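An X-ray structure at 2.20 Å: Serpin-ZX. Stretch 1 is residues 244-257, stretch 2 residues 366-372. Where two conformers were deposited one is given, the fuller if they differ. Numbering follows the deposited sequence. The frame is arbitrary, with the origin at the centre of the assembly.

Stretch 1 244-257: DANNGLSDLLDKIV
Stretch 2 (366-372) ADHPFLL

The contact between residues 244-257 and 366-372 of Serpin-ZX illustrates a common way of seating a helix beside a strand: leucine-rich apolar packing, with no direct hydrogen bond between the stretches and with water joining their backbones at one end. Touching residues are at least 115 positions apart in sequence, and the contact buries 459 Å², both sides summed.

The first stretch enters through a type I turn from Ala245 to Gly248, closed by Gly248 N to Ala245 O at 2.8 Å. Asn246 (phi/psi -52/-36) and Asn247 (-105/26) occupy its corners. Helical geometry then carries the chain through Val257, with i to i+4 bonds such as Leu253 N to Leu249 O (3.0 Å) and Ile256 N to Leu252 O (2.9 Å). In the second stretch, His368 (-157/170) and Pro369 (-58/137) lead into an extended strand, Phe370 to Leu372. The helix and strand axes approach to 8.9 Å, their N-to-C directions 45° apart. Register is set by two CA pairs. Asn246 CA lies 5.3 Å from His368 CA. Leu249 CA lies 6.2 Å from Phe370 CA.

Strand alternation selects the packing side chain. Leu371 (chi1 m, chi2 t) points toward the helix, whereas Phe370 (chi1 p, chi2 -89°) points away. Leu371 meets residues on successive helical turns: its CG lies 3.6 Å from Leu249 CD1, and its CD1 lies 3.6 Å from Leu253 CD1 and 3.5 Å from Ile256 CD1. Leu249 and Leu253 are both t,p; Ile256 is m,t. Leu249 also reaches Pro369, two residues before Leu371, its CD2 3.7 Å from Pro369 CB. These buried contacts exclude solvent and require no directional bonding.

Polar chemistry gathers around the turn. His368, with chi1 p and chi2 -76°, donates from ND1 to Asp367 OD1 (2.6 Å, 160°), a bond within its own stretch; Asp367 is also p at chi1. Asn246 (chi1 m, chi2 -15°) places OD1 over one face of that ring, 3.4 Å from His368 ND1, but the angle is too poor for a hydrogen bond. The carbonyl Ala245 O lies 3.5 Å from His368 CD2.

Water supplies polar links. One molecule donates to Asn246 O (3.0 Å) and Pro369 O (2.8 Å) while accepting a weak bond from Leu249 N (3.0 Å). It thus connects the turn, the first part of the helix and the approach to the strand, bridging two carbonyl oxygens that, as acceptors, cannot bond to each other. A second water lies 3.0 Å from Asn246 OD1 and 3.1 Å from Asp367 OD2.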

# COMPACT_ATOMS: atom_id res chain seq x y z
N ASP A 244 -11.16 -10.51 -17.37
CA ASP A 244 -11.48 -11.71 -18.14
C ASP A 244 -10.38 -11.99 -19.15
O ASP A 244 -9.96 -13.13 -19.32
CB ASP A 244 -12.83 -11.56 -18.85
CG ASP A 244 -14.01 -11.46 -17.87
OD1 ASP A 244 -13.80 -11.72 -16.66
OD2 ASP A 244 -15.13 -11.13 -18.30
N ALA A 245 -9.91 -10.93 -19.82
CA ALA A 245 -8.87 -11.07 -20.85
C ALA A 245 -7.44 -11.13 -20.27
O ALA A 245 -7.09 -10.39 -19.34
CB ALA A 245 -8.99 -9.94 -21.89
N ASN A 246 -6.61 -12.00 -20.84
CA ASN A 246 -5.23 -12.17 -20.39
C ASN A 246 -4.47 -10.84 -20.33
O ASN A 246 -3.67 -10.61 -19.44
CB ASN A 246 -4.49 -13.17 -21.29
CG ASN A 246 -4.91 -14.60 -21.05
OD1 ASN A 246 -5.54 -14.92 -20.05
ND2 ASN A 246 -4.55 -15.48 -21.97
N ASN A 247 -4.75 -9.95 -21.27
CA ASN A 247 -4.10 -8.66 -21.29
C ASN A 247 -5.01 -7.54 -20.81
O ASN A 247 -4.81 -6.38 -21.19
CB ASN A 247 -3.62 -8.34 -22.72
CG ASN A 247 -4.77 -8.18 -23.69
OD1 ASN A 247 -5.90 -8.59 -23.41
ND2 ASN A 247 -4.51 -7.57 -24.84
N GLY A 248 -6.01 -7.86 -19.98
CA GLY A 248 -7.03 -6.88 -19.65
C GLY A 248 -6.65 -5.90 -18.56
O GLY A 248 -7.40 -4.94 -18.29
N LEU A 249 -5.50 -6.12 -17.93
CA LEU A 249 -5.15 -5.38 -16.73
C LEU A 249 -5.27 -3.87 -16.91
O LEU A 249 -5.91 -3.19 -16.12
CB LEU A 249 -3.74 -5.74 -16.23
CG LEU A 249 -3.40 -5.24 -14.82
CD1 LEU A 249 -4.55 -5.57 -13.89
CD2 LEU A 249 -2.11 -5.86 -14.29
N SER A 250 -4.64 -3.35 -17.95
CA SER A 250 -4.57 -1.92 -18.13
C SER A 250 -5.96 -1.30 -18.22
O SER A 250 -6.22 -0.25 -17.64
CB SER A 250 -3.74 -1.57 -19.37
OG SER A 250 -3.60 -0.17 -19.46
N ASP A 251 -6.85 -1.94 -18.97
CA ASP A 251 -8.19 -1.41 -19.14
C ASP A 251 -8.99 -1.47 -17.84
O ASP A 251 -9.74 -0.55 -17.51
CB ASP A 251 -8.92 -2.16 -20.26
CG ASP A 251 -8.46 -1.72 -21.66
OD1 ASP A 251 -7.61 -0.80 -21.77
OD2 ASP A 251 -8.96 -2.30 -22.64
N LEU A 252 -8.81 -2.56 -17.10
CA LEU A 252 -9.48 -2.70 -15.82
C LEU A 252 -9.05 -1.58 -14.89
O LEU A 252 -9.88 -1.02 -14.17
CB LEU A 252 -9.16 -4.04 -15.19
CG LEU A 252 -9.73 -4.20 -13.79
CD1 LEU A 252 -11.25 -4.01 -13.83
CD2 LEU A 252 -9.35 -5.57 -13.21
N LEU A 253 -7.77 -1.25 -14.90
CA LEU A 253 -7.27 -0.19 -14.03
C LEU A 253 -7.80 1.18 -14.50
O LEU A 253 -8.12 2.05 -13.69
CB LEU A 253 -5.73 -0.22 -13.92
CG LEU A 253 -5.09 0.72 -12.89
CD1 LEU A 253 -5.63 0.52 -11.45
CD2 LEU A 253 -3.60 0.57 -12.89
N ASP A 254 -7.93 1.35 -15.81
CA ASP A 254 -8.58 2.56 -16.32
C ASP A 254 -10.02 2.72 -15.82
O ASP A 254 -10.41 3.80 -15.38
CB ASP A 254 -8.57 2.58 -17.85
CG ASP A 254 -7.19 2.85 -18.42
OD1 ASP A 254 -6.30 3.33 -17.67
OD2 ASP A 254 -7.01 2.60 -19.63
N LYS A 255 -10.79 1.63 -15.89
CA LYS A 255 -12.15 1.61 -15.34
C LYS A 255 -12.17 1.96 -13.85
O LYS A 255 -12.93 2.82 -13.41
CB LYS A 255 -12.79 0.24 -15.54
CG LYS A 255 -14.09 0.06 -14.75
CD LYS A 255 -14.73 -1.31 -15.02
CE LYS A 255 -15.55 -1.31 -16.33
NZ LYS A 255 -16.24 -2.62 -16.60
N ILE A 256 -11.32 1.29 -13.08
CA ILE A 256 -11.22 1.58 -11.66
C ILE A 256 -10.93 3.06 -11.42
O ILE A 256 -11.62 3.70 -10.66
CB ILE A 256 -10.17 0.68 -11.00
CG1 ILE A 256 -10.64 -0.78 -11.07
CG2 ILE A 256 -9.92 1.10 -9.55
CD1 ILE A 256 -9.63 -1.77 -10.61
N VAL A 257 -9.93 3.59 -12.11
CA VAL A 257 -9.52 4.98 -11.91
C VAL A 257 -10.63 5.99 -12.23
O VAL A 257 -10.72 7.03 -11.60
CB VAL A 257 -8.25 5.29 -12.72
CG1 VAL A 257 -7.99 6.77 -12.77
CG2 VAL A 257 -7.06 4.59 -12.10
N ALA A 366 -6.44 -17.40 -11.81
CA ALA A 366 -5.62 -16.21 -11.97
C ALA A 366 -4.32 -16.56 -12.68
O ALA A 366 -3.23 -16.42 -12.12
CB ALA A 366 -5.34 -15.58 -10.62
N ASP A 367 -4.44 -17.02 -13.92
CA ASP A 367 -3.29 -17.42 -14.69
C ASP A 367 -2.86 -16.29 -15.61
O ASP A 367 -2.24 -16.52 -16.65
CB ASP A 367 -3.62 -18.66 -15.51
CG ASP A 367 -4.71 -18.41 -16.52
OD1 ASP A 367 -5.32 -17.32 -16.50
OD2 ASP A 367 -4.97 -19.31 -17.35
N HIS A 368 -3.20 -15.06 -15.24
CA HIS A 368 -2.76 -13.89 -15.98
C HIS A 368 -2.80 -12.69 -15.04
O HIS A 368 -3.29 -12.81 -13.92
CB HIS A 368 -3.62 -13.68 -17.22
CG HIS A 368 -5.09 -13.67 -16.95
ND1 HIS A 368 -5.81 -14.82 -16.70
CD2 HIS A 368 -5.98 -12.65 -16.91
CE1 HIS A 368 -7.08 -14.52 -16.50
NE2 HIS A 368 -7.21 -13.20 -16.62
N PRO A 369 -2.24 -11.55 -15.46
CA PRO A 369 -2.09 -10.39 -14.56
C PRO A 369 -3.38 -9.86 -13.93
O PRO A 369 -4.41 -9.72 -14.58
CB PRO A 369 -1.45 -9.33 -15.46
CG PRO A 369 -0.64 -10.15 -16.42
CD PRO A 369 -1.51 -11.34 -16.72
N PHE A 370 -3.28 -9.56 -12.64
CA PHE A 370 -4.40 -9.09 -11.86
C PHE A 370 -3.94 -7.98 -10.93
O PHE A 370 -2.74 -7.84 -10.69
CB PHE A 370 -5.02 -10.24 -11.05
CG PHE A 370 -4.02 -11.07 -10.26
CD1 PHE A 370 -3.40 -12.17 -10.83
CD2 PHE A 370 -3.76 -10.78 -8.93
CE1 PHE A 370 -2.49 -12.95 -10.10
CE2 PHE A 370 -2.85 -11.56 -8.19
CZ PHE A 370 -2.22 -12.65 -8.78
N LEU A 371 -4.89 -7.18 -10.44
CA LEU A 371 -4.58 -6.17 -9.45
C LEU A 371 -4.73 -6.76 -8.07
O LEU A 371 -5.41 -7.77 -7.88
CB LEU A 371 -5.50 -4.96 -9.56
CG LEU A 371 -5.23 -4.01 -10.71
CD1 LEU A 371 -6.30 -2.94 -10.74
CD2 LEU A 371 -3.83 -3.40 -10.58
N LEU A 372 -4.08 -6.12 -7.10
CA LEU A 372 -4.10 -6.52 -5.71
C LEU A 372 -4.43 -5.32 -4.85
O LEU A 372 -3.93 -4.22 -5.08
CB LEU A 372 -2.72 -7.02 -5.27
CG LEU A 372 -2.20 -8.37 -5.75
CD1 LEU A 372 -0.84 -8.62 -5.13
CD2 LEU A 372 -3.19 -9.46 -5.39
O HOH W 1 -4.46 -8.81 -17.21
O HOH W 2 -6.54 -17.69 -19.44